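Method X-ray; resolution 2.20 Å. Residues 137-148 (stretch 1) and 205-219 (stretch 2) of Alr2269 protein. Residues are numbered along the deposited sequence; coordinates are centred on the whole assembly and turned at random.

Stretch 1 137-148: NPVLSKVEIQAN
Stretch 2, residues 205-219: QVSENGVVTLQVAEG

Strands 142-146 and 211-217 lie side by side in parallel, their N-to-C directions 25° apart and their axes 4.6 Å apart at closest approach. The register pairs Lys142 with Val211, Val143 with Val212, Glu144 with Thr213, Ile145 with Leu214 and Gln146 with Gln215, CA to CA 4.7-4.9 Å, with extended backbones (Val143 phi/psi -115/127, Val212 -97/123).

The backbone ladder alternates as parallel strands require: Val212 N to Lys142 O, Glu144 N to Val212 O, Leu214 N to Glu144 O and Gln146 N to Leu214 O, each 2.8 Å, then Val216 N to Gln146 O, 3.1 Å. Below it, Gly210 O accepts from Ser141 N (2.8 Å) and Lys142 N (3.3 Å). CA-H...O contacts supplement these bonds, as from Val143 CA to Val212 O, 3.2 Å.

The preceding type I turn, Ser207 to Gly210, is closed by Gly210 N to Ser207 O, 2.7 Å. Gly210 adopts phi/psi 77/23, which favours glycine; moreover, a CB there would lie 1.9 Å from Val139 O, whereas Gly210 CA approaches Val139 O at 3.3 Å. Pro138 points toward the turn, its CG 3.5 Å from Ser207 O and 3.9 Å from Val206 CG1.

Apolar side chains fill the face bearing Val143, Ile145, Val212 and Leu214. Both valines are t; Ile145 is m,t and Leu214 m,t. Val143 CG1 meets Leu214 CD1 at 3.6 Å, and Ile145 CG2 meets Val216 CG2 at 4.0 Å. Leu140 (t,p) starts away, but its CD1 returns to 3.3 Å from Val212 CG2.

Polar chains suit the other, more exposed face: Glu144 (chi1 m) and Gln146 (t,t) beside Thr213 (m), where Gln146 CB packs 3.9 Å from Thr213 CG2. At the far end, water 1 donates to Ala147 O (3.2 Å) and accepts from Glu218 N (2.9 Å), bridging the stretches.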

ATOM      1  N   ASN A 137      -5.022   5.504   1.005  1.00 41.85           N
ATOM      2  CA  ASN A 137      -3.844   6.334   0.724  1.00 42.13           C
ATOM      3  C   ASN A 137      -4.297   7.745   0.366  1.00 43.55           C
ATOM      4  O   ASN A 137      -5.400   7.924  -0.159  1.00 44.18           O
ATOM      5  CB  ASN A 137      -3.057   5.774  -0.459  1.00 41.66           C
ATOM      6  CG  ASN A 137      -2.171   4.592  -0.091  1.00 39.88           C
ATOM      7  OD1 ASN A 137      -1.591   4.536   0.993  1.00 40.46           O
ATOM      8  ND2 ASN A 137      -2.044   3.657  -1.013  1.00 36.58           N
ATOM      9  N   PRO A 138      -3.453   8.750   0.626  1.00 45.23           N
ATOM     10  CA  PRO A 138      -3.800  10.081   0.160  1.00 45.82           C
ATOM     11  C   PRO A 138      -3.600  10.196  -1.345  1.00 44.70           C
ATOM     12  O   PRO A 138      -3.005   9.302  -1.958  1.00 43.56           O
ATOM     13  CB  PRO A 138      -2.785  10.966   0.876  1.00 46.28           C
ATOM     14  CG  PRO A 138      -1.572  10.114   0.953  1.00 45.22           C
ATOM     15  CD  PRO A 138      -2.072   8.696   1.129  1.00 45.04           C
ATOM     16  N   VAL A 139      -4.098  11.278  -1.930  1.00 45.26           N
ATOM     17  CA  VAL A 139      -3.867  11.573  -3.348  1.00 44.89           C
ATOM     18  C   VAL A 139      -2.376  11.846  -3.523  1.00 44.13           C
ATOM     19  O   VAL A 139      -1.792  12.590  -2.747  1.00 43.86           O
ATOM     20  CB  VAL A 139      -4.680  12.802  -3.803  1.00 46.47           C
ATOM     21  CG1 VAL A 139      -4.444  13.098  -5.280  1.00 47.01           C
ATOM     22  CG2 VAL A 139      -6.174  12.588  -3.531  1.00 46.97           C
ATOM     23  N   LEU A 140      -1.749  11.207  -4.510  1.00 43.85           N
ATOM     24  CA  LEU A 140      -0.310  11.419  -4.759  1.00 43.30           C
ATOM     25  C   LEU A 140      -0.074  12.816  -5.330  1.00 44.84           C
ATOM     26  O   LEU A 140      -0.536  13.133  -6.436  1.00 45.64           O
ATOM     27  CB  LEU A 140       0.248  10.353  -5.706  1.00 41.93           C
ATOM     28  CG  LEU A 140       1.740  10.429  -6.037  1.00 40.45           C
ATOM     29  CD1 LEU A 140       2.603  10.156  -4.794  1.00 38.09           C
ATOM     30  CD2 LEU A 140       2.081   9.464  -7.146  1.00 36.88           C
ATOM     31  N   SER A 141       0.631  13.657  -4.576  1.00 45.54           N
ATOM     32  CA  SER A 141       0.985  14.984  -5.070  1.00 46.94           C
ATOM     33  C   SER A 141       2.353  14.950  -5.741  1.00 46.91           C
ATOM     34  O   SER A 141       2.537  15.555  -6.806  1.00 47.87           O
ATOM     35  CB  SER A 141       0.955  16.033  -3.955  1.00 48.36           C
ATOM     36  OG  SER A 141       1.828  15.692  -2.897  1.00 47.51           O
ATOM     37  N   LYS A 142       3.311  14.250  -5.132  1.00 45.79           N
ATOM     38  CA  LYS A 142       4.614  14.091  -5.759  1.00 44.92           C
ATOM     39  C   LYS A 142       5.513  12.978  -5.205  1.00 42.74           C
ATOM     40  O   LYS A 142       5.298  12.470  -4.104  1.00 41.78           O
ATOM     41  CB  LYS A 142       5.344  15.437  -5.761  1.00 47.49           C
ATOM     42  CG  LYS A 142       6.356  15.666  -4.683  1.00 49.41           C
ATOM     43  CD  LYS A 142       7.579  16.336  -5.271  1.00 52.66           C
ATOM     44  CE  LYS A 142       7.612  17.822  -5.057  1.00 55.92           C
ATOM     45  NZ  LYS A 142       8.943  18.326  -5.509  1.00 58.36           N
ATOM     46  N   VAL A 143       6.492  12.585  -6.023  1.00 41.06           N
ATOM     47  CA  VAL A 143       7.542  11.654  -5.628  1.00 39.65           C
ATOM     48  C   VAL A 143       8.900  12.367  -5.652  1.00 40.71           C
ATOM     49  O   VAL A 143       9.264  12.995  -6.647  1.00 41.26           O
ATOM     50  CB  VAL A 143       7.580  10.381  -6.532  1.00 38.34           C
ATOM     51  CG1 VAL A 143       8.716   9.463  -6.126  1.00 35.23           C
ATOM     52  CG2 VAL A 143       6.259   9.632  -6.458  1.00 36.13           C
ATOM     53  N   GLU A 144       9.618  12.278  -4.538  1.00 41.03           N
ATOM     54  CA  GLU A 144      10.970  12.812  -4.394  1.00 42.19           C
ATOM     55  C   GLU A 144      11.962  11.676  -4.185  1.00 40.71           C
ATOM     56  O   GLU A 144      11.668  10.741  -3.448  1.00 40.06           O
ATOM     57  CB  GLU A 144      11.062  13.644  -3.123  1.00 44.15           C
ATOM     58  CG  GLU A 144      10.469  15.004  -3.173  1.00 48.78           C
ATOM     59  CD  GLU A 144      10.614  15.715  -1.838  1.00 52.95           C
ATOM     60  OE1 GLU A 144      11.305  15.171  -0.944  1.00 56.51           O
ATOM     61  OE2 GLU A 144      10.044  16.811  -1.684  1.00 56.12           O
ATOM     62  N   ILE A 145      13.148  11.796  -4.773  1.00 40.40           N
ATOM     63  CA  ILE A 145      14.258  10.901  -4.478  1.00 39.71           C
ATOM     64  C   ILE A 145      15.176  11.546  -3.452  1.00 41.71           C
ATOM     65  O   ILE A 145      15.553  12.704  -3.588  1.00 43.08           O
ATOM     66  CB  ILE A 145      15.099  10.610  -5.721  1.00 39.78           C
ATOM     67  CG1 ILE A 145      14.290   9.803  -6.741  1.00 38.17           C
ATOM     68  CG2 ILE A 145      16.411   9.868  -5.345  1.00 38.08           C
ATOM     69  CD1 ILE A 145      14.949   9.768  -8.113  1.00 39.56           C
ATOM     70  N   GLN A 146      15.538  10.787  -2.429  1.00 41.91           N
ATOM     71  CA  GLN A 146      16.480  11.224  -1.422  1.00 43.97           C
ATOM     72  C   GLN A 146      17.683  10.286  -1.492  1.00 44.19           C
ATOM     73  O   GLN A 146      17.605   9.115  -1.108  1.00 43.02           O
ATOM     74  CB  GLN A 146      15.791  11.161  -0.066  1.00 44.90           C
ATOM     75  CG  GLN A 146      16.649  11.442   1.148  1.00 48.49           C
ATOM     76  CD  GLN A 146      15.897  11.120   2.437  1.00 51.63           C
ATOM     77  OE1 GLN A 146      15.763   9.952   2.834  1.00 51.92           O
ATOM     78  NE2 GLN A 146      15.369  12.152   3.072  1.00 53.96           N
ATOM     79  N   ALA A 147      18.789  10.789  -2.016  1.00 45.68           N
ATOM     80  CA  ALA A 147      19.972   9.957  -2.237  1.00 46.78           C
ATOM     81  C   ALA A 147      20.866   9.945  -1.020  1.00 49.54           C
ATOM     82  O   ALA A 147      21.498   8.933  -0.716  1.00 49.84           O
ATOM     83  CB  ALA A 147      20.753  10.468  -3.423  1.00 46.65           C
ATOM     84  N   ASN A 148      20.893  11.080  -0.329  1.00 53.08           N
ATOM     85  CA  ASN A 148      21.958  11.426   0.601  1.00 56.79           C
ATOM     86  C   ASN A 148      21.513  11.343   2.060  1.00 59.33           C
ATOM     87  O   ASN A 148      20.307  11.452   2.353  1.00 59.40           O
ATOM     88  CB  ASN A 148      22.441  12.849   0.298  1.00 58.70           C
ATOM     89  N   GLN A 205       8.278   6.269   1.846  1.00 47.61           N
ATOM     90  CA  GLN A 205       7.647   7.037   2.934  1.00 50.05           C
ATOM     91  C   GLN A 205       6.645   8.068   2.388  1.00 49.29           C
ATOM     92  O   GLN A 205       6.986   8.955   1.587  1.00 48.60           O
ATOM     93  CB  GLN A 205       8.673   7.649   3.911  1.00 52.11           C
ATOM     94  CG  GLN A 205       9.807   8.439   3.287  1.00 54.50           C
ATOM     95  CD  GLN A 205      11.208   7.987   3.742  1.00 58.15           C
ATOM     96  OE1 GLN A 205      11.441   7.722   4.919  1.00 61.97           O
ATOM     97  NE2 GLN A 205      12.142   7.918   2.796  1.00 59.37           N
ATOM     98  N   VAL A 206       5.398   7.907   2.821  1.00 49.41           N
ATOM     99  CA  VAL A 206       4.269   8.683   2.317  1.00 49.19           C
ATOM    100  C   VAL A 206       3.782   9.684   3.352  1.00 51.44           C
ATOM    101  O   VAL A 206       3.486   9.320   4.492  1.00 52.76           O
ATOM    102  CB  VAL A 206       3.075   7.782   1.952  1.00 48.21           C
ATOM    103  CG1 VAL A 206       2.013   8.587   1.203  1.00 46.90           C
ATOM    104  CG2 VAL A 206       3.530   6.602   1.126  1.00 46.70           C
ATOM    105  N   SER A 207       3.685  10.944   2.946  1.00 52.40           N
ATOM    106  CA  SER A 207       3.103  11.983   3.796  1.00 54.68           C
ATOM    107  C   SER A 207       1.599  12.017   3.652  1.00 55.02           C
ATOM    108  O   SER A 207       1.070  11.679   2.597  1.00 53.67           O
ATOM    109  CB  SER A 207       3.651  13.357   3.411  1.00 55.31           C
ATOM    110  OG  SER A 207       4.840  13.638   4.104  1.00 57.41           O
ATOM    111  N   GLU A 208       0.919  12.474   4.704  1.00 57.46           N
ATOM    112  CA  GLU A 208      -0.514  12.772   4.639  1.00 58.12           C
ATOM    113  C   GLU A 208      -0.839  13.767   3.519  1.00 57.73           C
ATOM    114  O   GLU A 208      -1.938  13.730   2.973  1.00 57.77           O
ATOM    115  CB  GLU A 208      -1.042  13.300   5.980  1.00 60.66           C
ATOM    116  CG  GLU A 208      -1.525  12.215   6.943  1.00 61.60           C
ATOM    117  CD  GLU A 208      -2.400  12.769   8.085  1.00 64.50           C
ATOM    118  OE1 GLU A 208      -3.330  13.561   7.817  1.00 63.82           O
ATOM    119  OE2 GLU A 208      -2.165  12.399   9.253  1.00 66.50           O
ATOM    120  N   ASN A 209       0.113  14.639   3.178  1.00 57.71           N
ATOM    121  CA  ASN A 209      -0.025  15.539   2.014  1.00 57.51           C
ATOM    122  C   ASN A 209       0.276  14.858   0.666  1.00 54.54           C
ATOM    123  O   ASN A 209       0.326  15.527  -0.361  1.00 54.86           O
ATOM    124  CB  ASN A 209       0.867  16.794   2.133  1.00 59.44           C
ATOM    125  CG  ASN A 209       1.316  17.074   3.556  1.00 63.42           C
ATOM    126  OD1 ASN A 209       1.812  16.178   4.254  1.00 65.93           O
ATOM    127  ND2 ASN A 209       1.149  18.321   3.996  1.00 67.07           N
ATOM    128  N   GLY A 210       0.517  13.549   0.664  1.00 51.86           N
ATOM    129  CA  GLY A 210       0.708  12.807  -0.588  1.00 48.91           C
ATOM    130  C   GLY A 210       2.068  12.970  -1.255  1.00 46.77           C
ATOM    131  O   GLY A 210       2.196  12.762  -2.463  1.00 45.43           O
ATOM    132  N   VAL A 211       3.073  13.343  -0.471  1.00 45.60           N
ATOM    133  CA  VAL A 211       4.447  13.366  -0.932  1.00 44.24           C
ATOM    134  C   VAL A 211       5.087  12.029  -0.583  1.00 42.38           C
ATOM    135  O   VAL A 211       5.168  11.661   0.576  1.00 42.82           O
ATOM    136  CB  VAL A 211       5.279  14.505  -0.286  1.00 45.87           C
ATOM    137  CG1 VAL A 211       6.749  14.405  -0.727  1.00 45.04           C
ATOM    138  CG2 VAL A 211       4.691  15.899  -0.632  1.00 46.63           C
ATOM    139  N   VAL A 212       5.519  11.302  -1.603  1.00 40.29           N
ATOM    140  CA  VAL A 212       6.271  10.071  -1.421  1.00 38.92           C
ATOM    141  C   VAL A 212       7.762  10.348  -1.551  1.00 38.84           C
ATOM    142  O   VAL A 212       8.216  10.827  -2.589  1.00 39.00           O
ATOM    143  CB  VAL A 212       5.901   9.028  -2.472  1.00 37.59           C
ATOM    144  CG1 VAL A 212       6.735   7.735  -2.279  1.00 36.37           C
ATOM    145  CG2 VAL A 212       4.420   8.753  -2.423  1.00 38.00           C
ATOM    146  N   THR A 213       8.516  10.012  -0.513  1.00 38.55           N
ATOM    147  CA  THR A 213       9.956  10.119  -0.547  1.00 38.49           C
ATOM    148  C   THR A 213      10.561   8.723  -0.710  1.00 37.23           C
ATOM    149  O   THR A 213      10.327   7.838   0.122  1.00 38.04           O
ATOM    150  CB  THR A 213      10.496  10.763   0.735  1.00 40.00           C
ATOM    151  OG1 THR A 213       9.801  11.995   0.979  1.00 41.55           O
ATOM    152  CG2 THR A 213      11.997  11.011   0.636  1.00 40.40           C
ATOM    153  N   LEU A 214      11.323   8.537  -1.785  1.00 35.85           N
ATOM    154  CA  LEU A 214      12.061   7.296  -2.048  1.00 35.21           C
ATOM    155  C   LEU A 214      13.538   7.502  -1.728  1.00 35.87           C
ATOM    156  O   LEU A 214      14.236   8.278  -2.383  1.00 36.13           O
ATOM    157  CB  LEU A 214      11.930   6.879  -3.507  1.00 34.02           C
ATOM    158  CG  LEU A 214      10.521   6.703  -4.060  1.00 32.78           C
ATOM    159  CD1 LEU A 214      10.593   6.396  -5.573  1.00 29.67           C
ATOM    160  CD2 LEU A 214       9.821   5.591  -3.285  1.00 31.09           C
ATOM    161  N   GLN A 215      13.996   6.814  -0.700  1.00 36.14           N
ATOM    162  CA  GLN A 215      15.384   6.825  -0.300  1.00 36.50           C
ATOM    163  C   GLN A 215      16.072   5.785  -1.170  1.00 34.48           C
ATOM    164  O   GLN A 215      15.614   4.648  -1.201  1.00 32.61           O
ATOM    165  CB  GLN A 215      15.426   6.415   1.165  1.00 38.97           C
ATOM    166  CG  GLN A 215      16.642   6.832   1.926  1.00 43.98           C
ATOM    167  CD  GLN A 215      16.356   6.862   3.433  1.00 51.11           C
ATOM    168  OE1 GLN A 215      16.280   5.821   4.089  1.00 53.19           O
ATOM    169  NE2 GLN A 215      16.174   8.065   3.977  1.00 55.57           N
ATOM    170  N   VAL A 216      17.146   6.178  -1.868  1.00 33.21           N
ATOM    171  CA  VAL A 216      17.870   5.309  -2.794  1.00 31.99           C
ATOM    172  C   VAL A 216      19.363   5.278  -2.460  1.00 32.01           C
ATOM    173  O   VAL A 216      19.978   6.323  -2.267  1.00 32.67           O
ATOM    174  CB  VAL A 216      17.719   5.782  -4.266  1.00 31.41           C
ATOM    175  CG1 VAL A 216      18.417   4.822  -5.209  1.00 30.68           C
ATOM    176  CG2 VAL A 216      16.270   5.892  -4.645  1.00 31.10           C
ATOM    177  N   ALA A 217      19.924   4.075  -2.366  1.00 31.01           N
ATOM    178  CA  ALA A 217      21.369   3.878  -2.303  1.00 30.95           C
ATOM    179  C   ALA A 217      21.802   3.793  -3.747  1.00 29.40           C
ATOM    180  O   ALA A 217      21.670   2.772  -4.373  1.00 28.23           O
ATOM    181  CB  ALA A 217      21.722   2.587  -1.558  1.00 31.56           C
ATOM    182  N   GLU A 218      22.264   4.901  -4.292  1.00 29.27           N
ATOM    183  CA  GLU A 218      22.532   4.996  -5.721  1.00 28.51           C
ATOM    184  C   GLU A 218      23.806   4.302  -6.118  1.00 29.36           C
ATOM    185  O   GLU A 218      23.914   3.790  -7.218  1.00 29.47           O
ATOM    186  CB  GLU A 218      22.628   6.485  -6.124  1.00 29.34           C
ATOM    187  CG  GLU A 218      21.340   7.230  -5.839  1.00 28.73           C
ATOM    188  CD  GLU A 218      21.292   8.612  -6.449  1.00 31.74           C
ATOM    189  OE1 GLU A 218      22.329   9.290  -6.471  1.00 33.36           O
ATOM    190  OE2 GLU A 218      20.187   9.017  -6.866  1.00 33.15           O
ATOM    191  N   GLY A 219      24.789   4.295  -5.228  1.00 31.12           N
ATOM    192  CA  GLY A 219      26.101   3.820  -5.586  1.00 32.47           C
ATOM    193  C   GLY A 219      26.930   4.944  -6.164  1.00 34.21           C
ATOM    194  O   GLY A 219      26.410   6.031  -6.481  1.00 34.72           O
TER
HETATM  195  O   HOH W   1      23.173   7.321  -2.873  1.00 31.27           O